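Glycerol-3-phosphate dehydrogenase [NAD(+)] (Dunaliella salina, PDB 6IUY) probably catalyses the NAD-dependent interconversion of dihydroxyacetone phosphate and sn-glycerol 3-phosphate, and carries a second, phosphatase domain that enables direct conversion of dihydroxyacetone phosphate to glycerol. Local coordinates at residues L87-I97 with M158-V169; G113-R124 with Y247-K255. One frame throughout, in Å; residues are numbered along the deposited sequence.

Overall arrangement
Both contacts belong to the haloacid dehalogenase-like phosphatase half of this two-domain chain. Interaction 1 lies at its periphery, where the helical region 82-103 meets the loop that follows edge strand 153-154. Interaction 2 packs two nearly parallel helices against the sheet of the core, and its second segment leads on to strand 257-262 of the dehydrogenase half. Their centres are 36 Å apart and their nearest atoms about 20 Å, so they do not touch. Neither supplies a ligand to the magnesium site of Asp41, Asp43 and Asp206: the side chain of Tyr247 is about 9 Å from the metal, whereas that of Met158 is about 12 Å from that of Asp43.

Interaction 1. Residues L87-I97 with M158-V169; sequences LAKLNFTPTDI and MSWQLDDHGEPV
Phe92 and Pro94 converge on the far end of the Trp160 indole, where CH2 lies 3.8 Å from CE2 of Phe92 and 3.7 Å from the ring nitrogen N of Pro94. The Phe92 and Trp160 side chains slant across one another and meet through CE2 and CH2, with CZ2 close by. Beside them, Met158 links two neighbours: its methyl CE is 3.6 Å from CD1 of Leu87 and 4.1 Å from CE2 of Phe92. A bend at the end of the chain (chi3 38°) brings this methyl over one face of Trp160, 3.1 Å above the plane and toward the rim of the ring. Glu167 CG lies over the rim of the opposite face, and its chain, extended as far as the carboxylate, carries OE2 to within 3.4 Å of CB of Pro94. The other Leu87 methyl, CD2, rests on the backbone N of Ser159 at 3.7 Å. The contact thus joins the helical region inserted between core strands 37-40 and 127-131, consistent with the cap of phosphoserine phosphatase-like haloacid dehalogenase enzymes, to the loop that follows edge strand 153-154 of the core sheet. That loop folds back on itself: Gln161 N bonds to Val169 O and Glu167 N to Leu162 O, with an Asx turn at its tip, where Asp163 OD1 accepts from His165 N. An alanine in place of Trp160 would remove the indole on which Phe92, Pro94 and the Met158 methyl converge, and is likely to open a gap there and set that methyl free to turn. Further out, Glu137 OE2 accepts a hydrogen bond from Met158 N and a weak one from Trp160 NE1, tying the base of the loop and the indole to one carboxylate, while Phe135 touches Met158 and Met59 touches Phe92.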
loop_
_atom_site.group_PDB
_atom_site.type_symbol
_atom_site.label_atom_id
_atom_site.label_comp_id
_atom_site.label_asym_id
_atom_site.label_seq_id
_atom_site.Cartn_x
_atom_site.Cartn_y
_atom_site.Cartn_z
ATOM N N LEU A 87 1.766 33.857 -49.760
ATOM C CA LEU A 87 0.466 34.028 -49.120
ATOM C C LEU A 87 -0.180 35.302 -49.668
ATOM O O LEU A 87 -1.328 35.275 -50.121
ATOM C CB LEU A 87 0.608 34.078 -47.584
ATOM C CG LEU A 87 -0.598 34.307 -46.648
ATOM C CD1 LEU A 87 -1.827 33.544 -47.097
ATOM C CD2 LEU A 87 -0.273 33.975 -45.181
ATOM N N ALA A 88 0.579 36.400 -49.659
ATOM C CA ALA A 88 0.080 37.705 -50.095
ATOM C C ALA A 88 -0.526 37.630 -51.496
ATOM O O ALA A 88 -1.513 38.302 -51.783
ATOM C CB ALA A 88 1.193 38.746 -50.045
ATOM N N LYS A 89 0.057 36.799 -52.357
ATOM C CA LYS A 89 -0.513 36.548 -53.680
ATOM C C LYS A 89 -1.774 35.689 -53.563
ATOM O O LYS A 89 -1.704 34.540 -53.108
ATOM C CB LYS A 89 0.512 35.864 -54.593
ATOM C CG LYS A 89 1.062 36.760 -55.697
ATOM C CD LYS A 89 2.542 37.064 -55.493
ATOM C CE LYS A 89 2.789 38.543 -55.234
ATOM N NZ LYS A 89 2.226 38.977 -53.928
ATOM N N LEU A 90 -2.925 36.231 -53.965
ATOM C CA LEU A 90 -4.170 35.463 -53.832
ATOM C C LEU A 90 -5.465 36.028 -54.468
ATOM O O LEU A 90 -5.547 36.267 -55.684
ATOM C CB LEU A 90 -4.440 35.200 -52.338
ATOM C CG LEU A 90 -4.452 36.362 -51.338
ATOM C CD1 LEU A 90 -4.551 37.742 -52.008
ATOM C CD2 LEU A 90 -5.610 36.162 -50.390
ATOM N N ASN A 91 -6.453 36.238 -53.594
ATOM C CA ASN A 91 -7.873 36.122 -53.912
ATOM C C ASN A 91 -8.196 34.629 -54.040
ATOM O O ASN A 91 -8.677 34.163 -55.074
ATOM C CB ASN A 91 -8.239 36.892 -55.175
ATOM C CG ASN A 91 -9.533 37.674 -55.020
ATOM O OD1 ASN A 91 -10.203 37.593 -53.984
ATOM N ND2 ASN A 91 -9.881 38.447 -56.043
ATOM N N PHE A 92 -7.914 33.905 -52.952
ATOM C CA PHE A 92 -7.861 32.435 -52.888
ATOM C C PHE A 92 -8.721 31.927 -51.716
ATOM O O PHE A 92 -8.775 32.562 -50.659
ATOM C CB PHE A 92 -6.390 31.987 -52.762
ATOM C CG PHE A 92 -6.185 30.566 -52.273
ATOM C CD1 PHE A 92 -6.067 29.511 -53.168
ATOM C CD2 PHE A 92 -6.036 30.297 -50.917
ATOM C CE1 PHE A 92 -5.845 28.205 -52.722
ATOM C CE2 PHE A 92 -5.818 28.991 -50.462
ATOM C CZ PHE A 92 -5.722 27.947 -51.370
ATOM N N THR A 93 -9.381 30.786 -51.909
ATOM C CA THR A 93 -10.485 30.381 -51.043
ATOM C C THR A 93 -10.304 28.966 -50.454
ATOM O O THR A 93 -9.697 28.098 -51.084
ATOM C CB THR A 93 -11.822 30.465 -51.828
ATOM O OG1 THR A 93 -12.908 30.769 -50.941
ATOM C CG2 THR A 93 -12.096 29.172 -52.576
ATOM N N PRO A 94 -10.842 28.733 -49.242
ATOM C CA PRO A 94 -10.644 27.496 -48.475
ATOM C C PRO A 94 -10.984 26.239 -49.260
ATOM O O PRO A 94 -10.292 25.226 -49.144
ATOM C CB PRO A 94 -11.599 27.660 -47.288
ATOM C CG PRO A 94 -12.589 28.683 -47.726
ATOM C CD PRO A 94 -11.802 29.625 -48.577
ATOM N N THR A 95 -12.048 26.298 -50.050
ATOM C CA THR A 95 -12.405 25.171 -50.896
ATOM C C THR A 95 -11.237 24.821 -51.826
ATOM O O THR A 95 -11.064 23.670 -52.216
ATOM C CB THR A 95 -13.688 25.460 -51.707
ATOM O OG1 THR A 95 -13.538 24.975 -53.045
ATOM C CG2 THR A 95 -13.972 26.944 -51.753
ATOM N N ASP A 96 -10.412 25.812 -52.151
ATOM C CA ASP A 96 -9.214 25.558 -52.951
ATOM C C ASP A 96 -8.140 24.771 -52.187
ATOM O O ASP A 96 -7.554 23.833 -52.739
ATOM C CB ASP A 96 -8.613 26.870 -53.459
ATOM C CG ASP A 96 -9.322 27.399 -54.685
ATOM O OD1 ASP A 96 -8.993 26.942 -55.801
ATOM O OD2 ASP A 96 -10.204 28.270 -54.536
ATOM N N ILE A 97 -7.872 25.150 -50.936
ATOM C CA ILE A 97 -6.880 24.434 -50.134
ATOM C C ILE A 97 -7.353 22.994 -49.910
ATOM O O ILE A 97 -6.545 22.066 -49.891
ATOM C CB ILE A 97 -6.603 25.140 -48.778
ATOM C CG1 ILE A 97 -5.309 24.623 -48.144
ATOM C CG2 ILE A 97 -7.757 24.950 -47.825
ATOM C CD1 ILE A 97 -4.102 24.697 -49.039
ATOM N N MET A 158 -1.750 30.049 -42.398
ATOM C CA MET A 158 -2.048 31.190 -43.251
ATOM C C MET A 158 -2.964 32.089 -42.437
ATOM O O MET A 158 -3.573 31.629 -41.467
ATOM C CB MET A 158 -2.715 30.761 -44.559
ATOM C CG MET A 158 -1.844 29.942 -45.484
ATOM S SD MET A 158 -2.825 29.219 -46.821
ATOM C CE MET A 158 -3.946 30.588 -47.135
ATOM N N SER A 159 -3.059 33.363 -42.804
ATOM C CA SER A 159 -3.957 34.268 -42.098
ATOM C C SER A 159 -5.353 34.166 -42.703
ATOM O O SER A 159 -5.625 34.688 -43.785
ATOM C CB SER A 159 -3.435 35.704 -42.152
ATOM O OG SER A 159 -2.057 35.744 -41.810
ATOM N N TRP A 160 -6.232 33.452 -42.019
ATOM C CA TRP A 160 -7.585 33.272 -42.509
ATOM C C TRP A 160 -8.536 34.175 -41.753
ATOM O O TRP A 160 -8.466 34.286 -40.536
ATOM C CB TRP A 160 -8.043 31.814 -42.365
ATOM C CG TRP A 160 -7.429 30.868 -43.337
ATOM C CD1 TRP A 160 -6.444 29.950 -43.087
ATOM C CD2 TRP A 160 -7.756 30.737 -44.725
ATOM N NE1 TRP A 160 -6.133 29.263 -44.238
ATOM C CE2 TRP A 160 -6.928 29.725 -45.257
ATOM C CE3 TRP A 160 -8.664 31.381 -45.574
ATOM C CZ2 TRP A 160 -6.985 29.343 -46.596
ATOM C CZ3 TRP A 160 -8.714 31.004 -46.901
ATOM C CH2 TRP A 160 -7.883 29.990 -47.400
ATOM N N GLN A 161 -9.427 34.833 -42.473
ATOM C CA GLN A 161 -10.586 35.410 -41.824
ATOM C C GLN A 161 -11.395 34.211 -41.325
ATOM O O GLN A 161 -11.401 33.173 -41.983
ATOM C CB GLN A 161 -11.376 36.287 -42.791
ATOM C CG GLN A 161 -12.553 36.991 -42.160
ATOM C CD GLN A 161 -13.454 37.606 -43.199
ATOM O OE1 GLN A 161 -13.018 37.904 -44.317
ATOM N NE2 GLN A 161 -14.725 37.785 -42.849
ATOM N N LEU A 162 -12.047 34.323 -40.168
ATOM C CA LEU A 162 -12.652 33.134 -39.559
ATOM C C LEU A 162 -14.164 33.167 -39.338
ATOM O O LEU A 162 -14.800 32.129 -39.439
ATOM C CB LEU A 162 -11.985 32.831 -38.213
ATOM C CG LEU A 162 -10.679 32.036 -38.254
ATOM C CD1 LEU A 162 -10.395 31.430 -36.893
ATOM C CD2 LEU A 162 -10.712 30.960 -39.329
ATOM N N ASP A 163 -14.712 34.340 -39.031
ATOM C CA ASP A 163 -16.112 34.531 -38.597
ATOM C C ASP A 163 -16.386 33.865 -37.236
ATOM O O ASP A 163 -15.555 33.956 -36.328
ATOM C CB ASP A 163 -17.139 34.083 -39.694
ATOM C CG ASP A 163 -17.427 32.550 -39.750
ATOM O OD1 ASP A 163 -17.312 31.831 -38.737
ATOM O OD2 ASP A 163 -17.810 32.085 -40.839
ATOM N N ASP A 164 -17.551 33.227 -37.093
ATOM C CA ASP A 164 -18.028 32.755 -35.795
ATOM C C ASP A 164 -17.947 31.243 -35.610
ATOM O O ASP A 164 -18.486 30.717 -34.641
ATOM C CB ASP A 164 -19.466 33.228 -35.571
ATOM C CG ASP A 164 -19.555 34.725 -35.333
ATOM O OD1 ASP A 164 -18.530 35.420 -35.531
ATOM O OD2 ASP A 164 -20.649 35.207 -34.954
ATOM N N HIS A 165 -17.288 30.556 -36.544
ATOM C CA HIS A 165 -16.830 29.171 -36.351
ATOM C C HIS A 165 -15.380 29.044 -36.873
ATOM O O HIS A 165 -14.435 28.928 -36.086
ATOM C CB HIS A 165 -17.734 28.156 -37.069
ATOM C CG HIS A 165 -19.196 28.275 -36.744
ATOM N ND1 HIS A 165 -19.664 28.619 -35.494
ATOM C CD2 HIS A 165 -20.296 28.081 -37.514
ATOM C CE1 HIS A 165 -20.987 28.639 -35.510
ATOM N NE2 HIS A 165 -21.396 28.317 -36.725
ATOM N N GLY A 166 -15.207 29.072 -38.201
ATOM C CA GLY A 166 -13.875 29.060 -38.798
ATOM C C GLY A 166 -13.707 28.958 -40.316
ATOM O O GLY A 166 -13.980 27.909 -40.893
ATOM N N GLU A 167 -13.288 30.060 -40.952
ATOM C CA GLU A 167 -12.516 30.038 -42.215
ATOM C C GLU A 167 -13.250 30.337 -43.547
ATOM O O GLU A 167 -13.481 29.421 -44.337
ATOM C CB GLU A 167 -11.819 28.683 -42.338
ATOM C CG GLU A 167 -10.874 28.555 -43.512
ATOM C CD GLU A 167 -10.080 27.257 -43.479
ATOM O OE1 GLU A 167 -9.504 26.936 -42.415
ATOM O OE2 GLU A 167 -10.033 26.551 -44.513
ATOM N N PRO A 168 -13.609 31.616 -43.804
ATOM C CA PRO A 168 -14.120 32.037 -45.120
ATOM C C PRO A 168 -13.059 32.454 -46.151
ATOM O O PRO A 168 -13.014 31.855 -47.226
ATOM C CB PRO A 168 -15.016 33.233 -44.782
ATOM C CG PRO A 168 -14.463 33.768 -43.538
ATOM C CD PRO A 168 -14.005 32.571 -42.755
ATOM N N VAL A 169 -12.242 33.464 -45.862
ATOM C CA VAL A 169 -11.265 33.918 -46.860
ATOM C C VAL A 169 -9.976 34.456 -46.241
ATOM O O VAL A 169 -9.960 34.876 -45.079
ATOM C CB VAL A 169 -11.860 35.016 -47.779
ATOM C CG1 VAL A 169 -12.905 34.419 -48.715
ATOM C CG2 VAL A 169 -12.445 36.170 -46.955
#

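Interaction 2. Residues G113-R124 with Y247-K255; sequences GVENLIAALKAR and YDELMAKLK
Leu117 drives one methyl, CD2, between Tyr247 and Leu250, 3.6 Å from CD1 of the tyrosine ring and 4.0 Å from CD1 of Leu250. Its CG is anti to the backbone N (chi1 168°), which directs both methyls across the interface. Val114 runs alongside Tyr247, with CG2 3.4 Å from ring atom CE2, and the phenol oxygen is hydrogen-bonded to Thr45 O. Toward the C-terminal end of helix 114-123, Leu254 reaches Ala120 with CD1 and meets Leu121 at 3.9 Å between their CD2 atoms. This inner side is tight and apolar. The flank nearer solvent is less well defined: Met251 slides past Leu117 toward exposed Asn116, and its unusual torsions and very short contacts leave the methyl position doubtful. At the far end the guanidinium of Arg124 lays one face over Leu254 and donates from NH1 to Lys255 O, at a length too short to be trusted; NH2 bonds to Gly287 O. The helical axes, 9.4 Å apart and 20° from parallel, lie over the parallel sheet, Leu117 and Leu121 touching strand 37-40 and Leu250 strand 242-244, an arrangement characteristic of the Rossmann-like alpha/beta core of haloacid dehalogenase-type hydrolases.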
loop_
_atom_site.group_PDB
_atom_site.type_symbol
_atom_site.label_atom_id
_atom_site.label_comp_id
_atom_site.label_asym_id
_atom_site.label_seq_id
_atom_site.Cartn_x
_atom_site.Cartn_y
_atom_site.Cartn_z
ATOM N N GLY A 113 11.859 6.197 -47.511
ATOM C CA GLY A 113 12.592 5.865 -46.311
ATOM C C GLY A 113 12.267 6.722 -45.093
ATOM O O GLY A 113 12.712 6.405 -43.987
ATOM N N VAL A 114 11.504 7.796 -45.269
ATOM C CA VAL A 114 11.300 8.710 -44.153
ATOM C C VAL A 114 10.189 8.212 -43.222
ATOM O O VAL A 114 10.297 8.356 -42.006
ATOM C CB VAL A 114 10.987 10.147 -44.629
ATOM C CG1 VAL A 114 9.546 10.258 -45.150
ATOM C CG2 VAL A 114 11.239 11.133 -43.494
ATOM N N GLU A 115 9.145 7.614 -43.791
ATOM C CA GLU A 115 8.102 6.974 -42.991
ATOM C C GLU A 115 8.686 5.861 -42.129
ATOM O O GLU A 115 8.401 5.784 -40.939
ATOM C CB GLU A 115 6.996 6.407 -43.875
ATOM C CG GLU A 115 6.471 7.371 -44.918
ATOM C CD GLU A 115 5.441 6.724 -45.822
ATOM O OE1 GLU A 115 4.399 6.261 -45.302
ATOM O OE2 GLU A 115 5.685 6.662 -47.047
ATOM N N ASN A 116 9.511 5.007 -42.726
ATOM C CA ASN A 116 10.180 3.954 -41.964
ATOM C C ASN A 116 11.080 4.514 -40.863
ATOM O O ASN A 116 11.181 3.932 -39.788
ATOM C CB ASN A 116 11.016 3.038 -42.879
ATOM C CG ASN A 116 10.164 2.139 -43.741
ATOM O OD1 ASN A 116 8.963 1.994 -43.510
ATOM N ND2 ASN A 116 10.782 1.521 -44.748
ATOM N N LEU A 117 11.755 5.626 -41.136
ATOM C CA LEU A 117 12.635 6.222 -40.139
ATOM C C LEU A 117 11.849 6.813 -38.968
ATOM O O LEU A 117 12.199 6.610 -37.802
ATOM C CB LEU A 117 13.502 7.304 -40.767
ATOM C CG LEU A 117 14.243 8.172 -39.755
ATOM C CD1 LEU A 117 15.071 7.312 -38.825
ATOM C CD2 LEU A 117 15.131 9.156 -40.494
ATOM N N ILE A 118 10.785 7.545 -39.276
ATOM C CA ILE A 118 10.014 8.195 -38.234
ATOM C C ILE A 118 9.304 7.132 -37.375
ATOM O O ILE A 118 9.273 7.245 -36.149
ATOM C CB ILE A 118 9.016 9.222 -38.838
ATOM C CG1 ILE A 118 9.793 10.466 -39.299
ATOM C CG2 ILE A 118 7.957 9.623 -37.817
ATOM C CD1 ILE A 118 8.995 11.460 -40.144
ATOM N N ALA A 119 8.774 6.085 -38.011
ATOM C CA ALA A 119 8.154 4.967 -37.286
ATOM C C ALA A 119 9.129 4.308 -36.319
ATOM O O ALA A 119 8.775 3.991 -35.183
ATOM C CB ALA A 119 7.617 3.937 -38.254
ATOM N N ALA A 120 10.359 4.101 -36.782
ATOM C CA ALA A 120 11.400 3.517 -35.962
ATOM C C ALA A 120 11.682 4.376 -34.728
ATOM O O ALA A 120 11.795 3.861 -33.607
ATOM C CB ALA A 120 12.671 3.329 -36.780
ATOM N N LEU A 121 11.817 5.684 -34.937
ATOM C CA LEU A 121 12.096 6.595 -33.832
ATOM C C LEU A 121 10.967 6.512 -32.795
ATOM O O LEU A 121 11.224 6.360 -31.602
ATOM C CB LEU A 121 12.281 8.035 -34.337
ATOM C CG LEU A 121 13.521 8.296 -35.207
ATOM C CD1 LEU A 121 13.376 9.595 -35.984
ATOM C CD2 LEU A 121 14.806 8.320 -34.371
ATOM N N LYS A 122 9.722 6.576 -33.240
ATOM C CA LYS A 122 8.620 6.567 -32.286
ATOM C C LYS A 122 8.550 5.216 -31.532
ATOM O O LYS A 122 8.249 5.174 -30.339
ATOM C CB LYS A 122 7.304 6.895 -33.007
ATOM C CG LYS A 122 7.365 8.259 -33.737
ATOM C CD LYS A 122 6.012 8.800 -34.182
ATOM C CE LYS A 122 5.288 9.477 -33.034
ATOM N NZ LYS A 122 4.054 10.156 -33.509
ATOM N N ALA A 123 8.877 4.127 -32.226
ATOM C CA ALA A 123 8.817 2.787 -31.655
ATOM C C ALA A 123 9.776 2.607 -30.491
ATOM O O ALA A 123 9.533 1.768 -29.622
ATOM C CB ALA A 123 9.102 1.737 -32.729
ATOM N N ARG A 124 10.867 3.372 -30.461
ATOM C CA ARG A 124 11.760 3.324 -29.300
ATOM C C ARG A 124 11.658 4.573 -28.402
ATOM O O ARG A 124 12.605 4.918 -27.683
ATOM C CB ARG A 124 13.210 3.125 -29.749
ATOM C CG ARG A 124 13.858 4.345 -30.364
ATOM C CD ARG A 124 15.255 4.001 -30.876
ATOM N NE ARG A 124 15.187 3.047 -31.978
ATOM C CZ ARG A 124 16.221 2.336 -32.405
ATOM N NH1 ARG A 124 17.394 2.471 -31.810
ATOM N NH2 ARG A 124 16.084 1.492 -33.418
ATOM N N TYR A 247 17.829 8.197 -46.239
ATOM C CA TYR A 247 17.391 8.037 -44.862
ATOM C C TYR A 247 17.830 6.695 -44.293
ATOM O O TYR A 247 17.882 6.531 -43.075
ATOM C CB TYR A 247 15.871 8.212 -44.741
ATOM C CG TYR A 247 15.494 9.663 -44.589
ATOM C CD1 TYR A 247 16.193 10.485 -43.717
ATOM C CD2 TYR A 247 14.483 10.224 -45.348
ATOM C CE1 TYR A 247 15.874 11.815 -43.582
ATOM C CE2 TYR A 247 14.157 11.552 -45.223
ATOM C CZ TYR A 247 14.856 12.344 -44.341
ATOM O OH TYR A 247 14.536 13.674 -44.220
ATOM N N ASP A 248 18.174 5.740 -45.156
ATOM C CA ASP A 248 18.670 4.470 -44.645
ATOM C C ASP A 248 20.105 4.663 -44.153
ATOM O O ASP A 248 20.707 3.760 -43.581
ATOM C CB ASP A 248 18.556 3.338 -45.689
ATOM C CG ASP A 248 19.304 3.627 -46.995
ATOM O OD1 ASP A 248 20.386 4.261 -46.963
ATOM O OD2 ASP A 248 18.803 3.198 -48.063
ATOM N N GLU A 249 20.643 5.862 -44.347
ATOM C CA GLU A 249 21.929 6.219 -43.751
ATOM C C GLU A 249 21.724 6.534 -42.268
ATOM O O GLU A 249 22.533 6.158 -41.417
ATOM C CB GLU A 249 22.539 7.412 -44.489
ATOM C CG GLU A 249 24.010 7.703 -44.213
ATOM C CD GLU A 249 24.585 8.708 -45.218
ATOM O OE1 GLU A 249 25.635 9.333 -44.921
ATOM O OE2 GLU A 249 23.973 8.868 -46.307
ATOM N N LEU A 250 20.629 7.225 -41.963
ATOM C CA LEU A 250 20.283 7.543 -40.581
ATOM C C LEU A 250 19.750 6.313 -39.849
ATOM O O LEU A 250 20.146 6.032 -38.721
ATOM C CB LEU A 250 19.248 8.668 -40.532
ATOM C CG LEU A 250 19.760 10.074 -40.809
ATOM C CD1 LEU A 250 18.578 11.040 -40.913
ATOM C CD2 LEU A 250 20.734 10.489 -39.713
ATOM N N MET A 251 18.848 5.598 -40.508
ATOM C CA MET A 251 18.259 4.375 -39.986
ATOM C C MET A 251 19.306 3.386 -39.487
ATOM O O MET A 251 19.207 2.866 -38.367
ATOM C CB MET A 251 17.402 3.719 -41.063
ATOM C CG MET A 251 15.926 4.056 -40.976
ATOM S SD MET A 251 15.027 2.762 -40.095
ATOM C CE MET A 251 13.589 2.555 -41.138
ATOM N N ALA A 252 20.320 3.150 -40.311
ATOM C CA ALA A 252 21.326 2.139 -40.024
ATOM C C ALA A 252 22.343 2.587 -38.979
ATOM O O ALA A 252 23.253 1.831 -38.633
ATOM C CB ALA A 252 22.038 1.736 -41.312
ATOM N N LYS A 253 22.216 3.814 -38.486
ATOM C CA LYS A 253 23.083 4.259 -37.400
ATOM C C LYS A 253 22.289 4.336 -36.098
ATOM O O LYS A 253 22.844 4.647 -35.038
ATOM C CB LYS A 253 23.736 5.602 -37.732
ATOM C CG LYS A 253 24.728 5.534 -38.901
ATOM C CD LYS A 253 25.792 4.466 -38.657
ATOM C CE LYS A 253 26.715 4.285 -39.859
ATOM N NZ LYS A 253 27.531 3.040 -39.763
ATOM N N LEU A 254 20.993 4.042 -36.184
ATOM C CA LEU A 254 20.157 3.867 -34.987
ATOM C C LEU A 254 20.703 2.720 -34.146
ATOM O O LEU A 254 20.979 1.637 -34.682
ATOM C CB LEU A 254 18.698 3.576 -35.361
ATOM C CG LEU A 254 17.801 4.719 -35.840
ATOM C CD1 LEU A 254 16.428 4.194 -36.204
ATOM C CD2 LEU A 254 17.683 5.778 -34.772
ATOM N N LYS A 255 20.869 2.937 -32.841
ATOM C CA LYS A 255 21.346 1.852 -31.983
ATOM C C LYS A 255 20.359 0.674 -31.998
ATOM O O LYS A 255 19.132 0.865 -31.971
ATOM C CB LYS A 255 21.571 2.334 -30.548
ATOM C CG LYS A 255 22.587 1.474 -29.789
ATOM C CD LYS A 255 22.743 1.917 -28.344
ATOM C CE LYS A 255 23.871 1.169 -27.630
ATOM N NZ LYS A 255 24.122 1.689 -26.247
#